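Long-range contacts in nucleoside hydrolase, putative (Trypanosoma brucei, PDB 3FZ0), which belongs to the nucleoside hydrolase family and holds a calcium ion in a largely parallel alpha/beta fold: residues 10-14 against 134-140; 41-47 against 68-73; 128-134 against 159-165; 142-146 against 192-196; 164-168 against 180-184. The protein carries 2 engineered substitutions. All coordinates share one frame; numbering follows the deposited sequence.

Interaction 1: 10-14 against 134-140. With CA (calcium ion), chain G.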
# COMPACT_ATOMS: atom_id res chain seq x y z
N ILE B 10 1.08 14.92 -31.86
CA ILE B 10 0.23 15.45 -30.81
C ILE B 10 1.18 15.65 -29.65
O ILE B 10 1.96 14.75 -29.30
CB ILE B 10 -0.86 14.43 -30.42
CG1 ILE B 10 -1.65 13.98 -31.65
CG2 ILE B 10 -1.77 14.99 -29.32
CD1 ILE B 10 -2.46 12.72 -31.42
N ILE B 11 1.18 16.82 -29.06
CA ILE B 11 2.04 17.04 -27.91
C ILE B 11 1.17 17.36 -26.71
O ILE B 11 0.39 18.33 -26.70
CB ILE B 11 3.12 18.14 -28.16
CG1 ILE B 11 4.09 17.68 -29.25
CG2 ILE B 11 3.90 18.44 -26.85
CD1 ILE B 11 5.03 18.76 -29.73
N ASP B 12 1.25 16.50 -25.71
CA ASP B 12 0.50 16.70 -24.48
C ASP B 12 1.46 17.26 -23.47
O ASP B 12 2.54 16.72 -23.30
CB ASP B 12 -0.11 15.39 -24.01
CG ASP B 12 -1.08 15.60 -22.86
OD1 ASP B 12 -0.60 15.51 -21.71
OD2 ASP B 12 -2.28 15.87 -23.09
N THR B 13 1.07 18.34 -22.81
CA THR B 13 2.03 19.14 -22.08
C THR B 13 1.44 19.90 -20.89
O THR B 13 0.26 20.31 -20.90
CB THR B 13 2.76 20.17 -23.05
OG1 THR B 13 3.68 20.97 -22.30
CG2 THR B 13 1.77 21.09 -23.74
N ASP B 14 2.26 20.11 -19.86
CA ASP B 14 1.90 20.98 -18.76
C ASP B 14 2.59 22.36 -18.81
O ASP B 14 2.61 23.10 -17.81
CB ASP B 14 2.07 20.29 -17.39
CG ASP B 14 3.54 20.05 -17.01
OD1 ASP B 14 4.40 19.85 -17.90
OD2 ASP B 14 3.84 20.01 -15.80
N LEU B 134 4.51 15.22 -22.35
CA LEU B 134 5.50 15.95 -21.58
C LEU B 134 5.02 16.36 -20.20
O LEU B 134 5.62 17.24 -19.56
CB LEU B 134 5.94 17.19 -22.36
CG LEU B 134 6.37 16.98 -23.81
CD1 LEU B 134 6.71 18.30 -24.49
CD2 LEU B 134 7.54 15.98 -23.91
N GLY B 135 3.95 15.74 -19.73
CA GLY B 135 3.46 16.04 -18.39
C GLY B 135 2.85 14.82 -17.74
O GLY B 135 3.13 13.68 -18.16
N PRO B 136 2.06 15.03 -16.69
CA PRO B 136 1.35 13.92 -16.13
C PRO B 136 0.52 13.30 -17.24
O PRO B 136 0.01 14.04 -18.10
CB PRO B 136 0.47 14.57 -15.08
CG PRO B 136 1.23 15.77 -14.65
CD PRO B 136 1.84 16.27 -15.91
N LEU B 137 0.35 11.98 -17.20
CA LEU B 137 -0.36 11.27 -18.26
C LEU B 137 -1.90 11.29 -18.24
O LEU B 137 -2.54 10.52 -18.97
CB LEU B 137 0.14 9.83 -18.32
CG LEU B 137 1.65 9.80 -18.60
CD1 LEU B 137 2.26 8.48 -18.14
CD2 LEU B 137 1.86 10.05 -20.09
N THR B 138 -2.50 12.16 -17.46
CA THR B 138 -3.94 12.13 -17.27
C THR B 138 -4.77 12.12 -18.55
O THR B 138 -5.66 11.26 -18.69
CB THR B 138 -4.43 13.26 -16.38
OG1 THR B 138 -3.52 13.43 -15.29
CG2 THR B 138 -5.86 12.94 -15.86
N ASN B 139 -4.52 13.08 -19.46
CA ASN B 139 -5.27 13.15 -20.70
C ASN B 139 -5.10 11.88 -21.52
O ASN B 139 -6.06 11.34 -22.07
CB ASN B 139 -4.87 14.37 -21.55
CG ASN B 139 -5.21 15.70 -20.89
OD1 ASN B 139 -6.15 15.77 -20.08
ND2 ASN B 139 -4.42 16.74 -21.19
N VAL B 140 -3.88 11.40 -21.63
CA VAL B 140 -3.63 10.19 -22.40
C VAL B 140 -4.39 8.96 -21.84
O VAL B 140 -5.07 8.24 -22.58
CB VAL B 140 -2.11 9.88 -22.57
CG1 VAL B 140 -1.93 8.73 -23.55
CG2 VAL B 140 -1.35 11.12 -23.06
CA CA G . 6.59 19.13 -18.71
O HOH W 1 -2.03 13.94 -20.11
O HOH W 2 7.93 17.38 -18.07
O HOH W 3 5.87 18.42 -16.21
O HOH W 4 8.25 20.33 -17.37
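With chi1 at -171°, Asp-12 sets its CG trans to its own backbone N and sends the carboxylate across to Asn-139. On Asn-139, CG stands opposite the carbonyl carbon, which turns the amide back toward the strand. Asn-139 ND2 donates to Asp-12 OD2 over 3.0 Å, on the syn lone pair. The oxygen lies in the amide plane, but the carboxylate and amide planes are 84° apart. Asp-12 OD2 also bonds Thr-38, and Asn-139 ND2 also bonds Val-39 O. The other oxygen, Asp-12 OD1, takes a bond from a water at 2.7 Å. That water also donates to Pro-136 O. These are the C-terminal ends of the neighbouring parallel strands 6-13 and 127-133, where the loops carry the calcium site. Leu-134 N donates to Asp-12 O at 2.7 Å. Just beyond, Asp-14 OD1 binds the calcium ion at 2.4 Å and Leu-134 O binds it at 2.3 Å. Asp-19, Asp-283 and three waters also bind it. Asp-14 OD2 is held by Asn-43 N. On the flank of the strand, Ile-11 CG2 meets Leu-134 CD1 at 3.7 Å.

Interaction 2: 41-47 against 68-73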
# COMPACT_ATOMS: atom_id res chain seq x y z
N TRP B 41 -2.70 19.59 -16.46
CA TRP B 41 -2.20 20.09 -15.16
C TRP B 41 -0.79 19.50 -14.91
O TRP B 41 -0.38 18.54 -15.57
CB TRP B 41 -3.16 19.70 -14.04
CG TRP B 41 -3.05 18.27 -13.69
CD1 TRP B 41 -3.64 17.21 -14.33
CD2 TRP B 41 -2.27 17.71 -12.63
NE1 TRP B 41 -3.28 16.04 -13.73
CE2 TRP B 41 -2.45 16.31 -12.68
CE3 TRP B 41 -1.48 18.25 -11.61
CZ2 TRP B 41 -1.85 15.45 -11.76
CZ3 TRP B 41 -0.87 17.38 -10.70
CH2 TRP B 41 -1.06 16.00 -10.78
N GLY B 42 -0.05 20.09 -13.96
CA GLY B 42 1.28 19.63 -13.58
C GLY B 42 2.05 20.73 -12.87
O GLY B 42 1.78 21.05 -11.69
N ASN B 43 3.02 21.33 -13.56
CA ASN B 43 3.74 22.44 -12.98
C ASN B 43 3.02 23.79 -12.99
O ASN B 43 3.32 24.67 -12.18
CB ASN B 43 5.17 22.52 -13.51
CG ASN B 43 6.09 21.50 -12.83
OD1 ASN B 43 6.12 21.39 -11.57
ND2 ASN B 43 6.82 20.73 -13.64
N VAL B 44 2.05 23.92 -13.90
CA VAL B 44 1.10 25.02 -13.84
C VAL B 44 -0.30 24.53 -14.09
O VAL B 44 -0.53 23.49 -14.71
CB VAL B 44 1.45 26.17 -14.83
CG1 VAL B 44 2.84 26.75 -14.47
CG2 VAL B 44 1.37 25.72 -16.28
N GLU B 45 -1.25 25.30 -13.57
CA GLU B 45 -2.64 25.01 -13.77
C GLU B 45 -3.06 25.16 -15.25
O GLU B 45 -2.54 26.02 -15.98
CB GLU B 45 -3.46 25.90 -12.83
CG GLU B 45 -4.61 25.16 -12.11
CD GLU B 45 -4.44 23.62 -12.10
OE1 GLU B 45 -5.22 22.88 -12.82
OE2 GLU B 45 -3.51 23.17 -11.37
N VAL B 46 -3.99 24.30 -15.70
CA VAL B 46 -4.46 24.30 -17.09
C VAL B 46 -4.79 25.68 -17.68
O VAL B 46 -4.45 25.97 -18.83
CB VAL B 46 -5.65 23.33 -17.26
CG1 VAL B 46 -6.35 23.53 -18.62
CG2 VAL B 46 -5.15 21.90 -17.14
N ASN B 47 -5.44 26.54 -16.89
CA ASN B 47 -5.69 27.91 -17.33
C ASN B 47 -4.43 28.71 -17.66
O ASN B 47 -4.37 29.42 -18.66
CB ASN B 47 -6.52 28.66 -16.30
CG ASN B 47 -8.00 28.41 -16.46
OD1 ASN B 47 -8.48 28.20 -17.58
ND2 ASN B 47 -8.73 28.44 -15.35
N ARG B 68 -7.88 22.42 -23.66
CA ARG B 68 -7.85 22.28 -22.19
C ARG B 68 -8.10 20.83 -21.82
O ARG B 68 -9.10 20.24 -22.26
CB ARG B 68 -8.90 23.20 -21.52
CG ARG B 68 -8.92 24.64 -22.07
CD ARG B 68 -10.05 25.54 -21.50
NE ARG B 68 -9.88 26.94 -21.93
CZ ARG B 68 -9.18 27.85 -21.26
NH1 ARG B 68 -8.59 27.53 -20.12
NH2 ARG B 68 -9.06 29.09 -21.73
N GLY B 69 -7.20 20.28 -21.00
CA GLY B 69 -7.31 18.93 -20.50
C GLY B 69 -7.63 18.87 -19.01
O GLY B 69 -8.26 19.78 -18.47
N ALA B 70 -7.19 17.80 -18.35
CA ALA B 70 -7.53 17.52 -16.96
C ALA B 70 -6.86 18.50 -16.01
O ALA B 70 -5.68 18.85 -16.18
CB ALA B 70 -7.12 16.11 -16.61
N GLU B 71 -7.61 18.94 -15.00
CA GLU B 71 -7.12 19.90 -14.01
C GLU B 71 -6.50 19.21 -12.80
O GLU B 71 -5.85 19.85 -11.96
CB GLU B 71 -8.24 20.86 -13.59
CG GLU B 71 -8.28 22.09 -14.50
CD GLU B 71 -9.60 22.80 -14.49
OE1 GLU B 71 -10.11 23.10 -13.39
OE2 GLU B 71 -10.14 23.08 -15.59
N GLY B 72 -6.67 17.90 -12.72
CA GLY B 72 -6.09 17.11 -11.65
C GLY B 72 -5.94 15.67 -12.08
O GLY B 72 -6.34 15.29 -13.18
N PRO B 73 -5.36 14.84 -11.22
CA PRO B 73 -5.08 13.45 -11.54
C PRO B 73 -6.35 12.67 -11.92
O PRO B 73 -7.48 13.06 -11.56
CB PRO B 73 -4.52 12.87 -10.23
CG PRO B 73 -4.16 14.03 -9.38
CD PRO B 73 -4.95 15.22 -9.86
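The indole of Trp-41 lies over the backbone of Gly-72 and Pro-73. Gly-72 CA sits 3.6 Å from the centroid of the five-membered ring of Trp-41, only 9° off the ring normal. Pro-73 CD points at the six-membered ring on the same face, a second and more slanted CH-pi contact. The two side chains cross at about a right angle, and Pro-73 CG reaches Trp-41 CZ2 at 3.6 Å. Ala-70 O is at the edge of the indole, near its plane, 3.2 Å from Trp-41 CD1. This carbonyl also accepts from Trp-41 N at 3.1 Å, so one oxygen holds the backbone of Trp-41 and borders its ring. Trp-41 CG stands between the backbone N and the carbonyl carbon (chi1 75°), which folds the indole back over residues 72-73. Trp-41 NE1 bonds Thr-138 outside the two segments.

Val-46 fills the other half of the contact. Its CG2 packs 3.2 Å from Ala-70 O and its CG1 lies 3.9 Å from Arg-68 CB. Farther out, Asn-47 OD1 comes near the guanidinium edge of Arg-68, but this approach is doubtful because Arg-68 was modelled in two conformers. Glu-45, right before helix 46-60, gives that helix a weak bond from Val-46 N to its OE1. Pro-73 O accepts from Arg-145 of a second subunit. In this arrangement the loop after strand 32-39 and the start of helix 46-60 meet the loop after strand 66-68, at the C-terminal end of the sheet, where the calcium site lies.

Interaction 3: 128-134 against 159-165. With CA (calcium ion), chain G.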
# COMPACT_ATOMS: atom_id res chain seq x y z
N VAL B 128 3.31 9.32 -40.51
CA VAL B 128 3.24 8.59 -39.27
C VAL B 128 2.85 9.57 -38.16
O VAL B 128 3.36 10.72 -38.08
CB VAL B 128 4.56 7.82 -38.98
CG1 VAL B 128 5.68 8.76 -38.50
CG2 VAL B 128 4.33 6.75 -37.96
N TYR B 129 1.92 9.14 -37.33
CA TYR B 129 1.45 9.95 -36.22
C TYR B 129 2.13 9.49 -34.94
O TYR B 129 2.27 8.29 -34.72
CB TYR B 129 -0.06 9.83 -36.07
CG TYR B 129 -0.83 10.41 -37.22
CD1 TYR B 129 -0.90 9.76 -38.45
CD2 TYR B 129 -1.51 11.62 -37.08
CE1 TYR B 129 -1.64 10.31 -39.53
CE2 TYR B 129 -2.26 12.17 -38.15
CZ TYR B 129 -2.31 11.52 -39.37
OH TYR B 129 -3.04 12.08 -40.42
N GLN B 130 2.54 10.45 -34.11
CA GLN B 130 3.20 10.16 -32.84
C GLN B 130 2.61 11.04 -31.73
O GLN B 130 2.23 12.20 -31.98
CB GLN B 130 4.71 10.41 -32.94
CG GLN B 130 5.42 9.49 -33.88
CD GLN B 130 6.90 9.74 -33.94
OE1 GLN B 130 7.36 10.67 -34.58
NE2 GLN B 130 7.68 8.88 -33.28
N LEU B 131 2.53 10.48 -30.53
CA LEU B 131 2.07 11.23 -29.38
C LEU B 131 3.28 11.34 -28.51
O LEU B 131 3.90 10.33 -28.20
CB LEU B 131 0.96 10.46 -28.66
CG LEU B 131 0.06 11.15 -27.61
CD1 LEU B 131 -0.95 10.17 -27.11
CD2 LEU B 131 0.82 11.68 -26.43
N VAL B 132 3.65 12.57 -28.16
CA VAL B 132 4.71 12.79 -27.20
C VAL B 132 4.11 13.45 -25.98
O VAL B 132 3.48 14.49 -26.10
CB VAL B 132 5.76 13.71 -27.80
CG1 VAL B 132 6.98 13.85 -26.83
CG2 VAL B 132 6.16 13.18 -29.17
N ALA B 133 4.30 12.87 -24.80
CA ALA B 133 3.65 13.33 -23.58
C ALA B 133 4.69 13.95 -22.69
O ALA B 133 5.65 13.26 -22.29
CB ALA B 133 3.00 12.13 -22.83
N LEU B 134 4.51 15.22 -22.35
CA LEU B 134 5.50 15.95 -21.58
C LEU B 134 5.02 16.36 -20.20
O LEU B 134 5.62 17.24 -19.56
CB LEU B 134 5.94 17.19 -22.36
CG LEU B 134 6.37 16.98 -23.81
CD1 LEU B 134 6.71 18.30 -24.49
CD2 LEU B 134 7.54 15.98 -23.91
N ILE B 159 8.54 2.63 -35.98
CA ILE B 159 8.57 3.96 -35.39
C ILE B 159 7.60 3.98 -34.23
O ILE B 159 6.45 3.58 -34.42
CB ILE B 159 8.18 5.07 -36.41
CG1 ILE B 159 9.16 5.08 -37.60
CG2 ILE B 159 8.09 6.45 -35.74
CD1 ILE B 159 8.71 5.98 -38.77
N PRO B 160 8.06 4.40 -33.04
CA PRO B 160 7.27 4.50 -31.82
C PRO B 160 6.10 5.44 -31.95
O PRO B 160 6.27 6.57 -32.39
CB PRO B 160 8.27 5.10 -30.81
CG PRO B 160 9.59 4.65 -31.30
CD PRO B 160 9.46 4.79 -32.79
N GLY B 161 4.93 4.96 -31.57
CA GLY B 161 3.71 5.76 -31.50
C GLY B 161 3.61 6.67 -30.28
O GLY B 161 2.92 7.70 -30.31
N ILE B 162 4.27 6.28 -29.20
CA ILE B 162 4.22 7.11 -28.00
C ILE B 162 5.58 7.24 -27.34
O ILE B 162 6.31 6.28 -27.12
CB ILE B 162 3.05 6.68 -27.00
CG1 ILE B 162 2.96 7.62 -25.79
CG2 ILE B 162 3.17 5.20 -26.60
CD1 ILE B 162 1.68 7.44 -24.94
N VAL B 163 5.96 8.48 -27.09
CA VAL B 163 7.18 8.78 -26.34
C VAL B 163 6.78 9.64 -25.16
O VAL B 163 6.06 10.61 -25.32
CB VAL B 163 8.20 9.48 -27.22
CG1 VAL B 163 9.48 9.61 -26.48
CG2 VAL B 163 8.40 8.70 -28.49
N ILE B 164 7.20 9.26 -23.97
CA ILE B 164 6.80 9.98 -22.75
C ILE B 164 7.98 10.51 -21.93
O ILE B 164 9.00 9.81 -21.74
CB ILE B 164 5.85 9.10 -21.87
CG1 ILE B 164 6.57 7.86 -21.31
CG2 ILE B 164 4.60 8.73 -22.66
CD1 ILE B 164 5.74 7.04 -20.33
N MET B 165 7.88 11.75 -21.47
CA MET B 165 8.89 12.19 -20.48
C MET B 165 8.33 11.87 -19.11
O MET B 165 7.41 12.52 -18.63
CB MET B 165 9.27 13.68 -20.62
CG MET B 165 10.53 14.01 -19.87
SD MET B 165 10.28 14.01 -18.08
CE MET B 165 11.73 13.13 -17.49
CA CA G . 6.59 19.13 -18.71
O HOH W 2 7.93 17.38 -18.07
O HOH W 3 5.87 18.42 -16.21
O HOH W 4 8.25 20.33 -17.37
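Ala-133 CB and Ile-164 CG2 meet at 3.8 Å, on the sheet face that also carries Leu-131 and Ile-162. Further along this face Leu-131 CD1 and Ile-162 CD1 are 4.4 Å apart. Val-132 and Val-163 occupy the opposite face, where both touch Ala-290 of helix 282-291. Near the start of strand 127-133, Val-128 CG1 packs against Ile-159 CD1, which belongs to the loop before strand 162-165.

Between these faces runs the backbone ladder. Leu-131 N donates to Gly-161 O, and Val-163 N returns a bond to Leu-131 O. Ala-133 N then donates to Val-163 O, and Met-165 N closes the row on Ala-133 O at 2.8 Å. Just past it, Leu-134 CD2 lies 4.4 Å from Met-165 CB. Carbonyl oxygens also receive CA-H contacts, the shortest being Ile-162 CA to Leu-131 O and Val-132 CA to Val-163 O, both 3.2 Å.

The polar end is at Gln-130. Its extended side chain crosses Ile-159 at about a right angle, with NE2 3.5 Å from Ile-159 CG2. Gln-130 NE2 bonds Pro-160 O at 2.8 Å, in the carbonyl plane. The same nitrogen also bonds Ala-290 O, while Gln-130 OE1 accepts from Arg-7 NH1. Strands 128-133 and 162-165 are parallel, their axes 8° apart. They are the two strands of a beta-alpha-beta crossover through helix 138-146, within the central sheet.

Interaction 4: 142-146 against 192-196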
# COMPACT_ATOMS: atom_id res chain seq x y z
N LEU B 142 -7.02 8.95 -20.03
CA LEU B 142 -8.46 9.18 -20.13
C LEU B 142 -8.92 8.83 -21.55
O LEU B 142 -9.91 8.08 -21.73
CB LEU B 142 -8.74 10.63 -19.79
CG LEU B 142 -9.97 11.12 -19.06
CD1 LEU B 142 -10.37 10.14 -18.00
CD2 LEU B 142 -9.64 12.46 -18.43
N ALA B 143 -8.17 9.32 -22.55
CA ALA B 143 -8.41 8.95 -23.94
C ALA B 143 -8.31 7.45 -24.15
O ALA B 143 -9.21 6.83 -24.75
CB ALA B 143 -7.49 9.68 -24.85
N LEU B 144 -7.24 6.85 -23.63
CA LEU B 144 -7.08 5.39 -23.68
C LEU B 144 -8.24 4.56 -23.16
O LEU B 144 -8.63 3.61 -23.85
CB LEU B 144 -5.78 4.93 -23.03
CG LEU B 144 -4.53 5.00 -23.87
CD1 LEU B 144 -3.37 5.00 -22.91
CD2 LEU B 144 -4.40 3.81 -24.84
N ARG B 145 -8.78 4.88 -21.97
CA ARG B 145 -9.91 4.09 -21.43
C ARG B 145 -11.22 4.30 -22.23
O ARG B 145 -12.06 3.42 -22.24
CB ARG B 145 -10.14 4.31 -19.93
CG ARG B 145 -8.87 4.30 -19.08
CD ARG B 145 -8.25 2.90 -18.86
NE ARG B 145 -9.29 1.90 -18.69
CZ ARG B 145 -9.57 0.96 -19.59
NH1 ARG B 145 -8.83 0.89 -20.70
NH2 ARG B 145 -10.58 0.10 -19.37
N LEU B 146 -11.38 5.45 -22.88
CA LEU B 146 -12.58 5.69 -23.67
C LEU B 146 -12.64 4.95 -25.01
O LEU B 146 -13.73 4.54 -25.45
CB LEU B 146 -12.76 7.19 -23.94
CG LEU B 146 -13.42 8.02 -22.86
CD1 LEU B 146 -13.24 9.46 -23.27
CD2 LEU B 146 -14.91 7.65 -22.70
N VAL B 192 -2.07 2.91 -16.77
CA VAL B 192 -2.96 2.77 -17.90
C VAL B 192 -2.14 2.79 -19.20
O VAL B 192 -2.33 1.94 -20.09
CB VAL B 192 -4.06 3.87 -17.90
CG1 VAL B 192 -4.82 3.91 -19.24
CG2 VAL B 192 -5.03 3.65 -16.73
N VAL B 193 -1.20 3.73 -19.30
CA VAL B 193 -0.38 3.87 -20.50
C VAL B 193 0.51 2.65 -20.74
O VAL B 193 0.49 2.09 -21.84
CB VAL B 193 0.43 5.19 -20.49
CG1 VAL B 193 1.51 5.15 -21.53
CG2 VAL B 193 -0.53 6.40 -20.77
N LEU B 194 1.23 2.21 -19.71
CA LEU B 194 2.15 1.06 -19.80
C LEU B 194 1.46 -0.31 -19.88
O LEU B 194 2.02 -1.22 -20.46
CB LEU B 194 3.18 1.10 -18.68
CG LEU B 194 4.18 2.27 -18.60
CD1 LEU B 194 4.83 2.38 -17.21
CD2 LEU B 194 5.29 2.19 -19.64
N GLN B 195 0.28 -0.48 -19.29
CA GLN B 195 -0.47 -1.75 -19.36
C GLN B 195 -1.32 -1.90 -20.63
O GLN B 195 -1.87 -2.97 -20.87
CB GLN B 195 -1.38 -1.91 -18.16
CG GLN B 195 -0.67 -2.11 -16.82
CD GLN B 195 0.17 -3.38 -16.77
OE1 GLN B 195 1.39 -3.31 -16.64
NE2 GLN B 195 -0.47 -4.51 -16.90
N HIS B 196 -1.42 -0.85 -21.44
CA HIS B 196 -2.29 -0.87 -22.62
C HIS B 196 -1.87 -1.92 -23.65
O HIS B 196 -0.69 -2.01 -23.99
CB HIS B 196 -2.34 0.51 -23.29
CG HIS B 196 -2.99 0.49 -24.64
ND1 HIS B 196 -4.35 0.40 -24.80
CD2 HIS B 196 -2.46 0.48 -25.88
CE1 HIS B 196 -4.63 0.38 -26.09
NE2 HIS B 196 -3.50 0.42 -26.77
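Leu-144 reaches between Val-192, Val-193 and His-196, joining the last turn of helix 138-146 to the C-terminal end of helix 187-195 and the residue just past it. Both helices belong to the layered alpha/beta fold of the nucleoside hydrolase. Helix 138-146 is the connection of the beta-alpha-beta unit that leads to strand 162-165.

The apolar contacts come mainly from Leu-144. Its CB meets Val-192 CG1 at 4.0 Å. Its two methyls part: Leu-144 CD1 goes to Val-193 CG2 at 3.8 Å, the side chains crossing at about a right angle, and CD2 goes to the histidine.

The aliphatic part of a charged side chain adds a second patch. Arg-145 bends at chi2 (-74°) and chi3, and this brings its CD to 3.6 Å from Val-192 CG1 and close to CG2 as well. Its charged end goes elsewhere: Arg-145 NH2 makes weak hydrogen bonds to Pro-73 O and Gly-72 O of a second subunit. The contact therefore borders the subunit interface, and Leu-74 of that subunit packs on Val-192.

The aromatic contact is a CH-pi one. His-196 stands edge-to-face with Trp-199. Leu-144 CD2 lies over one face of the imidazole, 3.6 Å from the ring centroid and 18° off the normal, displaced toward the rim, with His-196 ND1 its nearest ring atom at 3.4 Å.

Interaction 5: 164-168 against 180-184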
# COMPACT_ATOMS: atom_id res chain seq x y z
N ILE B 164 7.20 9.26 -23.97
CA ILE B 164 6.80 9.98 -22.75
C ILE B 164 7.98 10.51 -21.93
O ILE B 164 9.00 9.81 -21.74
CB ILE B 164 5.85 9.10 -21.87
CG1 ILE B 164 6.57 7.86 -21.31
CG2 ILE B 164 4.60 8.73 -22.66
CD1 ILE B 164 5.74 7.04 -20.33
N MET B 165 7.88 11.75 -21.47
CA MET B 165 8.89 12.19 -20.48
C MET B 165 8.33 11.87 -19.11
O MET B 165 7.41 12.52 -18.63
CB MET B 165 9.27 13.68 -20.62
CG MET B 165 10.53 14.01 -19.87
SD MET B 165 10.28 14.01 -18.08
CE MET B 165 11.73 13.13 -17.49
N ASN B 166 8.91 10.85 -18.48
CA ASN B 166 8.26 10.13 -17.37
C ASN B 166 9.21 9.17 -16.63
O ASN B 166 10.04 8.49 -17.25
CB ASN B 166 7.02 9.38 -17.89
CG ASN B 166 6.15 8.80 -16.76
OD1 ASN B 166 6.45 7.74 -16.20
ND2 ASN B 166 5.05 9.49 -16.45
N GLY B 167 9.10 9.13 -15.30
CA GLY B 167 9.78 8.13 -14.52
C GLY B 167 11.28 8.23 -14.37
O GLY B 167 11.91 9.24 -14.71
N THR B 168 11.85 7.17 -13.80
CA THR B 168 13.29 7.09 -13.57
C THR B 168 13.81 5.75 -14.13
O THR B 168 13.02 4.82 -14.42
CB THR B 168 13.60 7.14 -12.07
OG1 THR B 168 13.28 5.86 -11.49
CG2 THR B 168 12.80 8.24 -11.38
N GLU B 180 9.85 10.33 -10.12
CA GLU B 180 9.95 11.53 -10.92
C GLU B 180 8.59 12.29 -10.91
O GLU B 180 7.51 11.68 -10.88
CB GLU B 180 10.39 11.12 -12.34
CG GLU B 180 10.51 12.21 -13.43
CD GLU B 180 9.18 12.65 -13.96
OE1 GLU B 180 8.29 11.80 -14.15
OE2 GLU B 180 9.00 13.85 -14.18
N PHE B 181 8.65 13.62 -10.97
CA PHE B 181 7.44 14.48 -10.99
C PHE B 181 6.20 14.00 -11.79
O PHE B 181 5.12 13.86 -11.23
CB PHE B 181 7.80 15.92 -11.39
CG PHE B 181 6.64 16.89 -11.31
CD1 PHE B 181 6.21 17.37 -10.08
CD2 PHE B 181 5.98 17.31 -12.47
CE1 PHE B 181 5.11 18.25 -9.99
CE2 PHE B 181 4.89 18.20 -12.40
CZ PHE B 181 4.46 18.68 -11.15
N ASN B 182 6.34 13.81 -13.10
CA ASN B 182 5.18 13.51 -13.95
C ASN B 182 4.55 12.18 -13.52
O ASN B 182 3.33 12.04 -13.44
CB ASN B 182 5.56 13.44 -15.45
CG ASN B 182 5.94 14.79 -16.05
OD1 ASN B 182 5.50 15.82 -15.58
ND2 ASN B 182 6.74 14.77 -17.13
N SER B 183 5.40 11.19 -13.28
CA SER B 183 4.97 9.89 -12.80
C SER B 183 4.24 10.04 -11.46
O SER B 183 3.10 9.56 -11.32
CB SER B 183 6.18 8.95 -12.65
OG SER B 183 5.76 7.59 -12.46
N HIS B 184 4.89 10.70 -10.50
CA HIS B 184 4.31 10.92 -9.18
C HIS B 184 2.99 11.69 -9.27
O HIS B 184 2.08 11.43 -8.52
CB HIS B 184 5.31 11.65 -8.27
CG HIS B 184 4.91 11.68 -6.83
ND1 HIS B 184 5.44 12.58 -5.93
CD2 HIS B 184 4.04 10.92 -6.12
CE1 HIS B 184 4.91 12.38 -4.74
NE2 HIS B 184 4.06 11.37 -4.82
O HOH W 5 7.27 5.89 -14.25
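Glu-180 OE1 receives the backbone N-H of Gly-167 at 3.0 Å. The donor comes on the anti side of the oxygen, 34° out of the carboxylate plane. Ser-183 N donates to the same oxygen on its syn side at 3.1 Å, and the two donors reach it from opposite faces of the plane. Asn-182 N bonds the other oxygen, Glu-180 OE2, at 2.9 Å from above the plane. The carboxylate is thus gripped by three backbone N-H groups.

The second direct bond runs the other way. Asn-182 ND2 donates to Met-165 O at 2.8 Å, the donor tilted 35° from the carbonyl plane. The same nitrogen lies 3.7 Å from Met-165 SD, where the methionine chain crosses the amide at about a right angle.

Glu-180 is placed by a bend at chi2 (-77°), which brings the carboxylate back over its own helix start. Its CB rests 3.4 Å from Gly-167 O, and the side chains of Thr-168 and Glu-180 run past each other in opposite directions. Farther out, a water bridges Asn-166 OD1 and Ser-183 OG, donating to both. Ser-183 OG also bonds Gly-315. Glu-180 OE2 bonds a bound BTB molecule, probably from the crystallisation liquor. Glu-180 is the N-cap of helix 181-185, joined to the loop that leaves the C-terminal end of strand 162-165, beside the calcium site.

Interactions 1 and 5 are wholly buried and interaction 3 mostly so; all three share the central sheet. Interaction 3 is a regular parallel strand pair. Interactions 1 and 5 lie where strands end, and there carboxylates, amides and waters, and in interaction 1 metal bonds, replace the ladder. Leu-134 belongs to both 1 and 3, Ile-164 and Met-165 to both 3 and 5. Interaction 2 is only partly buried and rests on an indole over backbone. It meets interaction 1 through Asp-14 with Asn-43 and Asn-139 with Ala-70. Interaction 4 is apolar, largely buried, and farther from the chain centre. It uses the helix that begins in interaction 1. Interactions 2 and 4 both reach the second subunit.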